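Local coordinates for intracellular serine protease (Bacillus licheniformis, PDB 4ZOQ) that cleaves lanthipeptide precursors as a sequence-specific subtilisin-like serine protease, its N-terminal prodomain held here against the catalytic chain, at the interface of chains A and B. Sequence-based numbering; all coordinates share one arbitrary frame. Chains: chain A, Intracellular serine protease; chain B, Intracellular serine protease.

Contact 1: the interface of chains A and B. Residues chain A 32, 58, 63-65; chain B 117, 120, 151.
B:Tyr117, on the first turn of helix 116-128, pushes its ring into the sheet face of the prodomain, between side chains of strands 31-35, 54-58 and 63-67. With CG trans to the backbone N (chi1 175°), the ring points away from its helix, and the tyrosine hides 89 Å² against chain A. One face of the ring takes the terminal methyl of A:Ile58, whose CD1 sits 3.9 Å from the ring centroid of B:Tyr117 in a CH-pi contact. The other face is shared: the aliphatic part of A:Lys65 lies towards the rim, with CB 3.9 Å from CZ of B:Tyr117. Near the root of the tyrosine, on this same face, CE2 of A:Tyr32 sits over the rim, 3.5 Å from CG of B:Tyr117. A:Phe63 comes in at the ring edge, in its plane: CE2 of A:Phe63 is 3.5 Å from CD1 of B:Tyr117, and the two side chains run antiparallel. The chi1 of -172° at A:Phe63 turns its ring off the strand towards chain B, where it also meets the methyl CE of B:Met120, 3.9 Å from CE2 of A:Phe63. With both faces and an edge of the ring engaged, rotation of the tyrosine should be restricted. An alanine in place of B:Tyr117 is likely to leave a gap between A:Ile58 and A:Lys65 and strip the A:Phe63 ring of its edge partner. The patch is largely a hydrophobic one, in which a helix side chain plugs into the prodomain sheet. It helps dock the prodomain on the catalytic domain, as subtilase prodomains pack their sheet on surface helices of the protease.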
# COMPACT_ATOMS: atom_id res chain seq x y z
N TYR A 32 24.38 -3.03 0.93
CA TYR A 32 23.51 -3.00 -0.25
C TYR A 32 24.20 -2.34 -1.44
O TYR A 32 24.99 -1.39 -1.28
CB TYR A 32 22.19 -2.27 0.05
CG TYR A 32 21.29 -2.98 1.03
CD1 TYR A 32 21.38 -2.74 2.40
CD2 TYR A 32 20.35 -3.90 0.58
CE1 TYR A 32 20.56 -3.41 3.30
CE2 TYR A 32 19.51 -4.56 1.48
CZ TYR A 32 19.63 -4.32 2.83
OH TYR A 32 18.80 -4.98 3.70
N ILE A 58 18.03 -8.24 -6.88
CA ILE A 58 16.77 -8.01 -7.57
C ILE A 58 17.11 -7.63 -8.99
O ILE A 58 17.43 -6.48 -9.28
CB ILE A 58 15.90 -6.91 -6.88
CG1 ILE A 58 15.69 -7.23 -5.40
CG2 ILE A 58 14.53 -6.77 -7.55
CD1 ILE A 58 15.16 -6.07 -4.59
N PHE A 63 19.73 -4.21 -7.90
CA PHE A 63 19.91 -3.81 -6.52
C PHE A 63 20.06 -5.04 -5.65
O PHE A 63 19.21 -5.94 -5.64
CB PHE A 63 18.71 -2.93 -6.09
CG PHE A 63 18.87 -2.28 -4.74
CD1 PHE A 63 19.90 -1.40 -4.48
CD2 PHE A 63 17.93 -2.53 -3.74
CE1 PHE A 63 20.03 -0.81 -3.24
CE2 PHE A 63 18.06 -1.93 -2.49
CZ PHE A 63 19.11 -1.07 -2.25
N ALA A 64 21.14 -5.08 -4.88
CA ALA A 64 21.50 -6.32 -4.21
C ALA A 64 21.77 -6.15 -2.73
O ALA A 64 22.31 -5.14 -2.31
CB ALA A 64 22.71 -6.94 -4.90
N LYS A 65 21.44 -7.17 -1.96
CA LYS A 65 21.83 -7.16 -0.56
C LYS A 65 22.98 -8.15 -0.42
O LYS A 65 22.89 -9.31 -0.82
CB LYS A 65 20.66 -7.51 0.37
CG LYS A 65 21.08 -7.99 1.76
CD LYS A 65 19.89 -8.36 2.65
CE LYS A 65 19.04 -9.45 2.04
NZ LYS A 65 19.77 -10.74 1.86
N TYR B 117 14.36 -2.67 0.99
CA TYR B 117 14.84 -3.65 0.02
C TYR B 117 13.76 -4.70 -0.25
O TYR B 117 13.48 -5.04 -1.40
CB TYR B 117 16.11 -4.33 0.53
CG TYR B 117 16.63 -5.44 -0.35
CD1 TYR B 117 17.39 -5.16 -1.47
CD2 TYR B 117 16.30 -6.78 -0.09
CE1 TYR B 117 17.86 -6.17 -2.28
CE2 TYR B 117 16.76 -7.81 -0.91
CZ TYR B 117 17.54 -7.49 -2.01
OH TYR B 117 18.01 -8.47 -2.86
N MET B 120 10.89 -3.33 -2.43
CA MET B 120 11.26 -3.30 -3.84
C MET B 120 11.17 -4.70 -4.46
O MET B 120 10.63 -4.87 -5.55
CB MET B 120 12.68 -2.76 -4.02
CG MET B 120 12.89 -1.39 -3.46
SD MET B 120 14.47 -0.66 -3.95
CE MET B 120 14.85 0.25 -2.44
N LEU B 151 19.31 4.72 -2.33
CA LEU B 151 18.09 4.01 -1.96
C LEU B 151 16.89 4.53 -2.78
O LEU B 151 16.07 3.74 -3.26
CB LEU B 151 17.80 4.15 -0.47
CG LEU B 151 16.64 3.31 0.09
CD1 LEU B 151 17.01 1.86 0.09
CD2 LEU B 151 16.25 3.77 1.51

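Contact 2: the interface of chains A and B. Residues chain A 34, 87-89; chain B 146-147, 150-151, 153.
The side chains of A:Ile89 and B:Val150 lie alongside one another, pointing opposite ways, the isoleucine on strand 86-89 of the prodomain and the valine on helix 146-164 of the catalytic chain. The delta-methyl CD1 of A:Ile89 reaches CG1 of B:Val150 at 3.6 Å and also lies against the backbone carbonyl of B:Glu147. Its chi1 of -68° sets CG1 trans to the carbonyl carbon, and the extended end of the chain is carried on to the helix, while CG2 of A:Ile89 rests 3.9 Å from the carboxylate carbon CD of B:Glu147. The methyls of B:Val150 divide their work: CG1 faces A:Ile89 and also CB of A:Leu34, whereas CG2 packs 3.7 Å from CB of A:Asp87, the two side chains meeting at an angle. One helical turn further on, B:Lys153 runs its extended chain at a slant across A:Leu34, whose CD2 is 3.6 Å from CG of B:Lys153. That course brings the lysine NZ to 4.1 Å from OD2 of A:Asp87, too long for a salt bridge but close enough that the opposite charges may attract. At the start of the helix, B:Arg146 bends at chi3 (49°) and presents the edge of its guanidinium group to the backbone: NH1 makes a weak hydrogen bond, 3.3 Å long, to the carbonyl O of A:Val88, which lies in the guanidinium plane. NH2 of the same arginine is 3.7 Å from OE2 of B:Glu147 in a salt bridge within chain B, which may steady both side chains. This helix-on-strand interface, apolar at its centre and polar along its flanks, seats the C-terminal strand of the modelled prodomain on the subtilase domain.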
# COMPACT_ATOMS: atom_id res chain seq x y z
N LEU A 34 23.80 -0.96 -5.67
CA LEU A 34 23.02 -0.63 -6.82
C LEU A 34 23.95 -0.58 -8.04
O LEU A 34 24.84 0.26 -8.10
CB LEU A 34 22.27 0.69 -6.63
CG LEU A 34 21.37 0.97 -7.82
CD1 LEU A 34 20.33 -0.14 -7.97
CD2 LEU A 34 20.69 2.33 -7.69
N ASP A 87 27.12 1.60 -6.67
CA ASP A 87 27.20 2.43 -5.46
C ASP A 87 26.81 1.54 -4.29
O ASP A 87 25.99 0.64 -4.44
CB ASP A 87 26.28 3.67 -5.55
CG ASP A 87 26.51 4.49 -6.81
OD1 ASP A 87 27.62 4.44 -7.37
OD2 ASP A 87 25.57 5.18 -7.26
N VAL A 88 27.42 1.77 -3.12
CA VAL A 88 27.26 0.86 -1.98
C VAL A 88 26.61 1.54 -0.78
O VAL A 88 26.92 2.69 -0.47
CB VAL A 88 28.64 0.31 -1.55
CG1 VAL A 88 28.51 -0.81 -0.55
CG2 VAL A 88 29.42 -0.13 -2.77
N ILE A 89 25.76 0.83 -0.05
CA ILE A 89 25.14 1.42 1.12
C ILE A 89 25.47 0.62 2.37
O ILE A 89 25.42 -0.60 2.37
CB ILE A 89 23.58 1.50 0.98
CG1 ILE A 89 23.16 2.48 -0.10
CG2 ILE A 89 22.91 1.91 2.30
CD1 ILE A 89 21.69 2.35 -0.47
N ARG B 146 24.14 10.75 0.72
CA ARG B 146 24.65 9.91 -0.37
C ARG B 146 23.92 8.57 -0.46
O ARG B 146 23.44 8.18 -1.53
CB ARG B 146 26.15 9.66 -0.22
CG ARG B 146 26.78 9.08 -1.50
CD ARG B 146 28.21 8.59 -1.31
NE ARG B 146 28.34 7.72 -0.14
CZ ARG B 146 27.98 6.44 -0.11
NH1 ARG B 146 27.45 5.87 -1.19
NH2 ARG B 146 28.13 5.71 0.99
N GLU B 147 23.85 7.85 0.66
CA GLU B 147 23.23 6.54 0.67
C GLU B 147 21.71 6.61 0.54
O GLU B 147 21.06 5.66 0.07
CB GLU B 147 23.58 5.80 1.97
CG GLU B 147 25.04 5.54 2.22
CD GLU B 147 25.19 4.85 3.55
OE1 GLU B 147 24.26 4.99 4.36
OE2 GLU B 147 26.19 4.13 3.76
N VAL B 150 20.83 6.89 -3.15
CA VAL B 150 21.00 5.61 -3.83
C VAL B 150 19.77 4.74 -3.58
O VAL B 150 19.24 4.11 -4.50
CB VAL B 150 22.28 4.88 -3.37
CG1 VAL B 150 22.25 3.44 -3.84
CG2 VAL B 150 23.51 5.58 -3.94
N LEU B 151 19.31 4.72 -2.33
CA LEU B 151 18.09 4.01 -1.96
C LEU B 151 16.89 4.53 -2.78
O LEU B 151 16.07 3.74 -3.26
CB LEU B 151 17.80 4.15 -0.47
CG LEU B 151 16.64 3.31 0.09
CD1 LEU B 151 17.01 1.86 0.09
CD2 LEU B 151 16.25 3.77 1.51
N LYS B 153 17.06 6.05 -5.66
CA LYS B 153 17.35 5.71 -7.05
C LYS B 153 16.91 4.28 -7.34
O LYS B 153 16.33 3.99 -8.40
CB LYS B 153 18.84 5.88 -7.31
CG LYS B 153 19.31 5.54 -8.71
CD LYS B 153 20.78 5.85 -8.83
CE LYS B 153 21.30 5.69 -10.25
NZ LYS B 153 22.77 5.90 -10.24

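Contact 1 and contact 2 lie side by side, the centres of their C-alpha atoms about 9 Å apart, and form one continuous docking surface. B:Leu151 belongs to both, and strand 31-35 of the prodomain contributes A:Tyr32 to the first and A:Leu34 to the second. Two catalytic-domain helices, 116-128 and 146-164, thus face a single prodomain sheet, as the paired surface helices of subtilases commonly do. The centre of contact 2 is about 23 Å from B:Asp51 and 26 Å from B:His86, predicted charge-relay residues, so this patch appears to hold the prodomain in place without touching the catalytic machinery.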